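Local coordinates for TRAP dicarboxylate transporter-DctP subunit (Desulfovibrio salexigens, PDB 4N6D), which probably captures an as yet unidentified solute, perhaps an organic acid, in the periplasm and hands it to a TRAP-type membrane transporter, at residues K134-A146 and P234-S246. Residues are numbered along the deposited sequence; the frame is centred on the assembly and turned at random.
With I3C (5-amino-2,4,6-triiodobenzene-1,3-dicarboxylic acid), chain C.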
# COMPACT_ATOMS: atom_id res chain seq x y z
N LYS A 134 -14.13 6.07 13.24
CA LYS A 134 -15.19 6.93 12.74
C LYS A 134 -14.82 7.63 11.44
O LYS A 134 -15.71 8.18 10.75
CB LYS A 134 -15.59 7.94 13.80
CG LYS A 134 -14.44 8.71 14.39
CD LYS A 134 -14.91 9.50 15.60
CE LYS A 134 -15.15 10.95 15.24
NZ LYS A 134 -13.89 11.65 14.88
N GLU A 135 -13.54 7.61 11.08
CA GLU A 135 -13.13 8.17 9.79
C GLU A 135 -13.85 7.50 8.62
O GLU A 135 -13.97 8.09 7.52
CB GLU A 135 -11.61 8.07 9.59
CG GLU A 135 -11.06 6.67 9.60
CD GLU A 135 -9.65 6.58 10.17
OE1 GLU A 135 -9.34 7.34 11.12
OE2 GLU A 135 -8.86 5.76 9.67
N PHE A 136 -14.35 6.29 8.84
CA PHE A 136 -15.08 5.58 7.78
C PHE A 136 -16.58 5.52 8.00
O PHE A 136 -17.28 4.79 7.31
CB PHE A 136 -14.55 4.15 7.62
CG PHE A 136 -13.19 4.08 6.99
CD1 PHE A 136 -13.01 4.43 5.67
CD2 PHE A 136 -12.09 3.66 7.72
CE1 PHE A 136 -11.75 4.37 5.09
CE2 PHE A 136 -10.81 3.60 7.13
CZ PHE A 136 -10.67 3.96 5.83
N LYS A 137 -17.09 6.30 8.94
CA LYS A 137 -18.49 6.17 9.35
C LYS A 137 -19.52 6.43 8.26
O LYS A 137 -20.65 5.95 8.35
CB LYS A 137 -18.78 7.09 10.54
CG LYS A 137 -18.91 8.57 10.15
CD LYS A 137 -19.34 9.43 11.33
CE LYS A 137 -20.52 10.32 10.96
NZ LYS A 137 -20.30 11.74 11.39
N ARG A 138 -19.13 7.17 7.22
CA ARG A 138 -20.05 7.51 6.14
C ARG A 138 -20.19 6.39 5.11
O ARG A 138 -21.06 6.47 4.23
CB ARG A 138 -19.58 8.75 5.43
CG ARG A 138 -19.49 9.94 6.35
CD ARG A 138 -20.51 10.97 6.03
NE ARG A 138 -20.25 12.18 6.81
CZ ARG A 138 -21.03 12.64 7.77
NH1 ARG A 138 -20.69 13.76 8.41
NH2 ARG A 138 -22.15 12.00 8.10
N PHE A 139 -19.34 5.39 5.21
CA PHE A 139 -19.25 4.34 4.18
C PHE A 139 -19.40 2.95 4.75
O PHE A 139 -19.18 2.73 5.95
CB PHE A 139 -17.88 4.40 3.50
CG PHE A 139 -17.55 5.73 2.94
CD1 PHE A 139 -18.18 6.19 1.80
CD2 PHE A 139 -16.59 6.52 3.54
CE1 PHE A 139 -17.86 7.44 1.27
CE2 PHE A 139 -16.29 7.77 3.03
CZ PHE A 139 -16.91 8.23 1.91
N LYS A 140 -19.74 2.00 3.90
CA LYS A 140 -19.42 0.60 4.17
C LYS A 140 -18.00 0.34 3.67
O LYS A 140 -17.69 0.62 2.51
CB LYS A 140 -20.39 -0.34 3.46
CG LYS A 140 -19.93 -1.81 3.51
CD LYS A 140 -19.94 -2.37 4.93
CE LYS A 140 -19.57 -3.85 4.90
NZ LYS A 140 -19.77 -4.51 6.20
N VAL A 141 -17.13 -0.15 4.54
CA VAL A 141 -15.79 -0.52 4.13
C VAL A 141 -15.83 -1.96 3.63
O VAL A 141 -16.04 -2.89 4.42
CB VAL A 141 -14.78 -0.35 5.27
CG1 VAL A 141 -13.41 -0.81 4.83
CG2 VAL A 141 -14.73 1.12 5.71
N LEU A 142 -15.67 -2.15 2.32
CA LEU A 142 -15.82 -3.47 1.70
C LEU A 142 -14.57 -4.32 1.89
O LEU A 142 -14.68 -5.54 2.03
CB LEU A 142 -16.12 -3.35 0.21
CG LEU A 142 -17.50 -2.76 -0.07
CD1 LEU A 142 -17.64 -2.56 -1.56
CD2 LEU A 142 -18.56 -3.68 0.45
N THR A 143 -13.41 -3.70 1.78
CA THR A 143 -12.13 -4.39 2.06
C THR A 143 -11.05 -3.32 2.22
O THR A 143 -11.29 -2.13 2.01
CB THR A 143 -11.72 -5.44 0.97
OG1 THR A 143 -10.67 -6.26 1.48
CG2 THR A 143 -11.27 -4.76 -0.30
N MET A 144 -9.88 -3.75 2.66
CA MET A 144 -8.71 -2.88 2.71
C MET A 144 -7.52 -3.72 2.31
O MET A 144 -7.56 -4.95 2.41
CB MET A 144 -8.48 -2.31 4.10
CG MET A 144 -9.66 -1.48 4.57
SD MET A 144 -9.37 -0.84 6.21
CE MET A 144 -8.44 0.62 5.79
N PHE A 145 -6.47 -3.06 1.86
CA PHE A 145 -5.23 -3.74 1.53
C PHE A 145 -4.09 -2.74 1.43
O PHE A 145 -4.30 -1.55 1.53
CB PHE A 145 -5.37 -4.53 0.22
CG PHE A 145 -5.90 -3.73 -0.91
CD1 PHE A 145 -5.08 -2.88 -1.63
CD2 PHE A 145 -7.23 -3.83 -1.28
CE1 PHE A 145 -5.58 -2.12 -2.69
CE2 PHE A 145 -7.74 -3.08 -2.34
CZ PHE A 145 -6.92 -2.22 -3.03
N ALA A 146 -2.88 -3.25 1.27
CA ALA A 146 -1.69 -2.42 1.24
C ALA A 146 -0.80 -2.82 0.09
O ALA A 146 -0.78 -3.98 -0.34
CB ALA A 146 -0.91 -2.54 2.54
N PRO A 234 -1.45 2.12 2.43
CA PRO A 234 -2.73 1.48 2.68
C PRO A 234 -3.88 2.04 1.81
O PRO A 234 -3.92 3.24 1.49
CB PRO A 234 -3.00 1.81 4.15
CG PRO A 234 -2.36 3.17 4.33
CD PRO A 234 -1.16 3.18 3.42
N PHE A 235 -4.81 1.15 1.49
CA PHE A 235 -5.96 1.48 0.65
C PHE A 235 -7.23 0.98 1.32
O PHE A 235 -7.20 -0.02 2.04
CB PHE A 235 -5.87 0.74 -0.69
CG PHE A 235 -4.74 1.19 -1.58
CD1 PHE A 235 -3.43 0.75 -1.35
CD2 PHE A 235 -4.97 2.01 -2.65
CE1 PHE A 235 -2.41 1.16 -2.16
CE2 PHE A 235 -3.94 2.42 -3.48
CZ PHE A 235 -2.65 1.99 -3.22
N ALA A 236 -8.34 1.67 1.05
CA ALA A 236 -9.65 1.20 1.45
C ALA A 236 -10.57 1.15 0.24
O ALA A 236 -10.52 2.04 -0.62
CB ALA A 236 -10.25 2.11 2.52
N ILE A 237 -11.39 0.11 0.18
CA ILE A 237 -12.50 0.06 -0.78
C ILE A 237 -13.77 0.43 -0.04
O ILE A 237 -14.18 -0.23 0.93
CB ILE A 237 -12.63 -1.32 -1.42
CG1 ILE A 237 -11.30 -1.76 -2.08
CG2 ILE A 237 -13.80 -1.32 -2.41
CD1 ILE A 237 -10.73 -0.75 -3.10
N ILE A 238 -14.37 1.54 -0.46
CA ILE A 238 -15.53 2.11 0.23
C ILE A 238 -16.77 2.02 -0.64
O ILE A 238 -16.69 2.12 -1.86
CB ILE A 238 -15.28 3.60 0.65
CG1 ILE A 238 -14.85 4.47 -0.53
CG2 ILE A 238 -14.25 3.67 1.79
CD1 ILE A 238 -14.91 6.00 -0.25
N MET A 239 -17.92 1.86 0.02
CA MET A 239 -19.20 1.80 -0.68
C MET A 239 -20.16 2.84 -0.10
O MET A 239 -20.21 3.05 1.11
CB MET A 239 -19.77 0.39 -0.55
CG MET A 239 -21.12 0.24 -1.22
SD MET A 239 -21.66 -1.48 -1.29
CE MET A 239 -22.90 -1.39 -2.56
N ASN A 240 -20.92 3.46 -0.99
CA ASN A 240 -21.93 4.44 -0.61
C ASN A 240 -22.95 3.79 0.32
O ASN A 240 -23.37 2.66 0.08
CB ASN A 240 -22.62 4.95 -1.88
CG ASN A 240 -23.80 5.81 -1.57
OD1 ASN A 240 -24.92 5.31 -1.43
ND2 ASN A 240 -23.59 7.12 -1.50
N MET A 241 -23.31 4.48 1.40
CA MET A 241 -24.18 3.88 2.40
C MET A 241 -25.58 3.59 1.87
O MET A 241 -26.18 2.56 2.21
CB MET A 241 -24.27 4.75 3.65
CG MET A 241 -24.96 4.06 4.77
SD MET A 241 -23.93 2.78 5.46
CE MET A 241 -22.69 3.81 6.25
N ASN A 242 -26.15 4.48 1.05
CA ASN A 242 -27.44 4.15 0.46
C ASN A 242 -27.38 2.91 -0.43
O ASN A 242 -28.27 2.06 -0.41
CB ASN A 242 -27.98 5.35 -0.32
CG ASN A 242 -28.27 6.53 0.57
OD1 ASN A 242 -27.54 7.52 0.56
ND2 ASN A 242 -29.31 6.43 1.34
N SER A 243 -26.30 2.79 -1.21
CA SER A 243 -26.10 1.59 -2.00
C SER A 243 -26.00 0.33 -1.13
O SER A 243 -26.61 -0.68 -1.45
CB SER A 243 -24.85 1.74 -2.88
OG SER A 243 -24.93 2.92 -3.68
N TRP A 244 -25.21 0.39 -0.06
CA TRP A 244 -25.10 -0.73 0.87
C TRP A 244 -26.45 -1.08 1.49
O TRP A 244 -26.86 -2.26 1.54
CB TRP A 244 -24.09 -0.38 1.98
CG TRP A 244 -24.04 -1.40 3.07
CD1 TRP A 244 -24.53 -1.28 4.34
CD2 TRP A 244 -23.50 -2.72 2.97
NE1 TRP A 244 -24.31 -2.44 5.05
CE2 TRP A 244 -23.69 -3.34 4.22
CE3 TRP A 244 -22.87 -3.44 1.95
CZ2 TRP A 244 -23.25 -4.64 4.48
CZ3 TRP A 244 -22.44 -4.73 2.21
CH2 TRP A 244 -22.65 -5.32 3.46
N ASN A 245 -27.16 -0.06 1.93
CA ASN A 245 -28.45 -0.26 2.60
C ASN A 245 -29.44 -1.03 1.72
O ASN A 245 -30.25 -1.81 2.22
CB ASN A 245 -29.07 1.09 2.96
CG ASN A 245 -28.35 1.80 4.08
OD1 ASN A 245 -27.46 1.25 4.76
ND2 ASN A 245 -28.76 3.03 4.32
N SER A 246 -29.34 -0.79 0.41
CA SER A 246 -30.26 -1.35 -0.57
C SER A 246 -30.07 -2.84 -0.80
O SER A 246 -30.94 -3.49 -1.39
CB SER A 246 -30.10 -0.62 -1.92
OG SER A 246 -28.96 -1.07 -2.62
I3 I3C C . -27.23 14.48 7.20
I2 I3C C . -21.71 14.72 4.68
I1 I3C C . -26.62 15.18 1.28
O8 I3C C . -28.57 15.97 4.30
O9 I3C C . -28.61 13.83 3.81
C10 I3C C . -23.54 15.06 2.11
N13 I3C C . -23.97 14.48 6.98
C1 I3C C . -26.52 14.82 4.29
C6 I3C C . -25.95 14.67 5.54
C5 I3C C . -24.57 14.64 5.69
C4 I3C C . -23.80 14.77 4.57
C3 I3C C . -24.38 14.92 3.32
C2 I3C C . -25.73 14.95 3.17
C7 I3C C . -27.98 14.87 4.12
O11 I3C C . -23.20 14.06 1.43
O12 I3C C . -23.19 16.22 1.78
O HOH W 1 -21.89 7.02 1.61
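K140 and M239 begin a ladder of six backbone hydrogen bonds that joins 139-146 to 234-240 as antiparallel strands, illustrating how a beta bulge adjusts a sheet without breaking it. K140 and M239 bond to each other in both directions, as do F145 and F235. Between V141 and T143 the register slips by one residue, L142 being the extra one of the bulge: I237 O accepts from L142 N (2.8 Å), while I237 N donates to T143 O, at 171° a nearly straight bond. A water bridges R138 O and M241 N.

Apolar contacts line both faces. On one, I238 CD1 sits over the centre of the F139 ring, 3.7 Å from its centroid, and A236 CB meets CE1 and CZ of F136. On the other, I237 CG1 presses tightly on T143 CG2 (3.5 Å), the side chains running alongside each other. The F145 and F235 rings are near parallel, planes at 22°, but slid so far apart that they barely overlap; F235 CB lies over one face of the F145 ring instead, and I237 CG1 meets F145 CE2.

K140 turns at chi2 (66°) and lays its methylenes across one face of the W244 indole, with CG 3.9 Å from the six-membered ring's centroid in a CH-pi contact; its NZ hydrogen-bonds N256. N240 caps helix 241-245, its OD1 accepting from S243 N (2.9 Å) through a lone pair.

R138 turns one guanidinium face to I2 and N13 of the triiodobenzene phasing compound, which R81 also hydrogen-bonds. Strand 139-146 edges this periplasmic-binding-protein sheet, and 234-240 pairs on its other side with 90-94; helix 79-85 packs against F139 and I238, helix 117-131 against V141 and M144.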